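MFP2b (PDB 2BJR) binds zinc and probably enhances the polymerization of major sperm protein that drives the amoeboid crawling of nematode sperm. Local coordinates at residues 287-292 with 354-359. Residues are numbered along the deposited sequence; the frame is centred on the assembly and turned at random.
Sequences KPFPEA and CMVLCR
Strand 282-288 ends here against strand 355-361, antiparallel to it, in the sheet of the second cytosolic motility protein region, and turns directly into the short helix 289-292. Lys-287 and Val-356 form a hydrogen-bonded pair: Lys-287 N gives to Val-356 O at 2.9 Å and Val-356 N to Lys-287 O at 2.7 Å, both nearly straight and in the carbonyl planes. Pro-288 follows in a non-hydrogen-bonded position opposite Met-355, where a residue without an N-H costs the pairing nothing. It is also the N-cap: its carbonyl oxygen accepts the helical N-H of Ala-292, while Phe-289 N still reaches back to Cys-354 O at 2.9 Å, a more bent bond (135°).

Met-355, present as selenomethionine, is folded at chi2 and chi3, so that its chain runs alongside the proline ring; SE lies 3.7 Å from Pro-288 CA and CE 3.9 Å from Pro-288 CD. On the other face of the sheet the helix folds back over Val-356 and Cys-358. Small enough for close approach, the methyl of Ala-292 rests against both, its CB 3.7 Å from Val-356 CB and 3.6 Å from Cys-358 SG. The ring of Phe-289, its CG anti to the backbone N (chi1 -176°), crosses Val-356 obliquely, with Phe-289 CD1 4.0 Å from Val-356 CG2, and continues onto Ile-330 and Val-351. Lys-287 suits the border of this apolar patch: its CB and CG pass Cys-358 SG, and the chain then bends at chi2, leaving NZ in a salt bridge with Asp-285 and a cation-pi contact with Trp-300.

This is a strand-to-helix junction: the antiparallel strand ends at an N-capping proline, and the single helical turn that follows packs on the partner strand.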
loop_
_atom_site.group_PDB
_atom_site.type_symbol
_atom_site.label_atom_id
_atom_site.label_comp_id
_atom_site.label_asym_id
_atom_site.label_seq_id
_atom_site.Cartn_x
_atom_site.Cartn_y
_atom_site.Cartn_z
ATOM N N LYS A 287 -20.999 -5.691 5.986
ATOM C CA LYS A 287 -22.183 -6.401 5.463
ATOM C C LYS A 287 -22.090 -7.887 5.744
ATOM O O LYS A 287 -20.982 -8.440 5.747
ATOM C CB LYS A 287 -22.300 -6.204 3.954
ATOM C CG LYS A 287 -22.441 -4.768 3.491
ATOM C CD LYS A 287 -23.790 -4.174 4.036
ATOM C CE LYS A 287 -24.167 -2.890 3.317
ATOM N NZ LYS A 287 -25.177 -2.112 4.119
ATOM N N PRO A 288 -23.241 -8.550 5.997
ATOM C CA PRO A 288 -23.265 -9.993 6.197
ATOM C C PRO A 288 -22.674 -10.660 4.994
ATOM O O PRO A 288 -22.857 -10.193 3.867
ATOM C CB PRO A 288 -24.781 -10.325 6.382
ATOM C CG PRO A 288 -25.386 -9.041 6.907
ATOM C CD PRO A 288 -24.595 -7.966 6.142
ATOM N N PHE A 289 -21.971 -11.747 5.246
ATOM C CA PHE A 289 -21.230 -12.448 4.223
ATOM C C PHE A 289 -22.073 -12.757 2.933
ATOM O O PHE A 289 -21.579 -12.572 1.825
ATOM C CB PHE A 289 -20.598 -13.714 4.815
ATOM C CG PHE A 289 -19.737 -14.463 3.851
ATOM C CD1 PHE A 289 -18.347 -14.333 3.878
ATOM C CD2 PHE A 289 -20.287 -15.339 2.924
ATOM C CE1 PHE A 289 -17.553 -15.029 3.002
ATOM C CE2 PHE A 289 -19.463 -16.033 2.024
ATOM C CZ PHE A 289 -18.101 -15.853 2.056
ATOM N N PRO A 290 -23.297 -13.254 3.051
ATOM C CA PRO A 290 -24.069 -13.554 1.837
ATOM C C PRO A 290 -24.399 -12.341 0.998
ATOM O O PRO A 290 -24.478 -12.452 -0.214
ATOM C CB PRO A 290 -25.320 -14.264 2.379
ATOM C CG PRO A 290 -24.929 -14.722 3.749
ATOM C CD PRO A 290 -24.013 -13.665 4.272
ATOM N N GLU A 291 -24.559 -11.182 1.627
ATOM C CA GLU A 291 -24.743 -9.947 0.904
ATOM C C GLU A 291 -23.430 -9.481 0.265
ATOM O O GLU A 291 -23.388 -9.119 -0.916
ATOM C CB GLU A 291 -25.346 -8.891 1.832
ATOM C CG GLU A 291 -25.630 -7.583 1.132
ATOM C CD GLU A 291 -26.182 -6.500 2.045
ATOM O OE1 GLU A 291 -26.508 -6.774 3.228
ATOM O OE2 GLU A 291 -26.265 -5.366 1.553
ATOM N N ALA A 292 -22.351 -9.547 1.038
ATOM C CA ALA A 292 -21.026 -9.217 0.531
ATOM C C ALA A 292 -20.652 -10.015 -0.704
ATOM O O ALA A 292 -19.994 -9.513 -1.586
ATOM C CB ALA A 292 -19.961 -9.416 1.652
ATOM N N CYS A 354 -20.098 -14.300 9.059
ATOM C CA CYS A 354 -19.045 -13.266 9.037
ATOM C C CYS A 354 -19.674 -11.930 8.628
ATOM O O CYS A 354 -20.617 -11.909 7.854
ATOM C CB CYS A 354 -17.893 -13.586 8.016
ATOM S SG CYS A 354 -16.847 -14.874 8.647
HETATM N N MSE A 355 -19.089 -10.828 9.082
HETATM C CA MSE A 355 -19.464 -9.510 8.611
HETATM C C MSE A 355 -18.254 -8.971 7.830
HETATM O O MSE A 355 -17.161 -8.873 8.372
HETATM C CB MSE A 355 -19.827 -8.581 9.775
HETATM C CG MSE A 355 -20.934 -9.088 10.723
HETATM SE SE MSE A 355 -22.574 -8.916 9.711
HETATM C CE MSE A 355 -22.745 -7.053 9.437
ATOM N N VAL A 356 -18.432 -8.660 6.553
ATOM C CA VAL A 356 -17.305 -8.350 5.674
ATOM C C VAL A 356 -17.249 -6.849 5.418
ATOM O O VAL A 356 -18.277 -6.217 5.181
ATOM C CB VAL A 356 -17.432 -9.127 4.338
ATOM C CG1 VAL A 356 -16.369 -8.752 3.351
ATOM C CG2 VAL A 356 -17.380 -10.561 4.617
ATOM N N LEU A 357 -16.060 -6.244 5.438
ATOM C CA LEU A 357 -15.958 -4.808 5.141
ATOM C C LEU A 357 -16.157 -4.634 3.636
ATOM O O LEU A 357 -15.421 -5.225 2.840
ATOM C CB LEU A 357 -14.585 -4.226 5.558
ATOM C CG LEU A 357 -14.461 -2.738 5.164
ATOM C CD1 LEU A 357 -15.507 -1.898 5.936
ATOM C CD2 LEU A 357 -13.081 -2.210 5.369
ATOM N N CYS A 358 -17.178 -3.876 3.263
ATOM C CA CYS A 358 -17.489 -3.569 1.885
ATOM C C CYS A 358 -17.509 -2.072 1.678
ATOM O O CYS A 358 -17.457 -1.271 2.646
ATOM C CB CYS A 358 -18.867 -4.110 1.504
ATOM S SG CYS A 358 -19.017 -5.900 1.694
ATOM N N ARG A 359 -17.500 -1.717 0.399
ATOM C CA ARG A 359 -17.642 -0.356 -0.015
ATOM C C ARG A 359 -18.568 -0.271 -1.234
ATOM O O ARG A 359 -18.720 -1.212 -1.996
ATOM C CB ARG A 359 -16.287 0.279 -0.356
ATOM C CG ARG A 359 -15.472 -0.430 -1.369
ATOM C CD ARG A 359 -14.171 0.288 -1.683
ATOM N NE ARG A 359 -13.457 -0.314 -2.781
ATOM C CZ ARG A 359 -12.561 0.322 -3.514
ATOM N NH1 ARG A 359 -12.170 1.568 -3.203
ATOM N NH2 ARG A 359 -12.062 -0.280 -4.561
#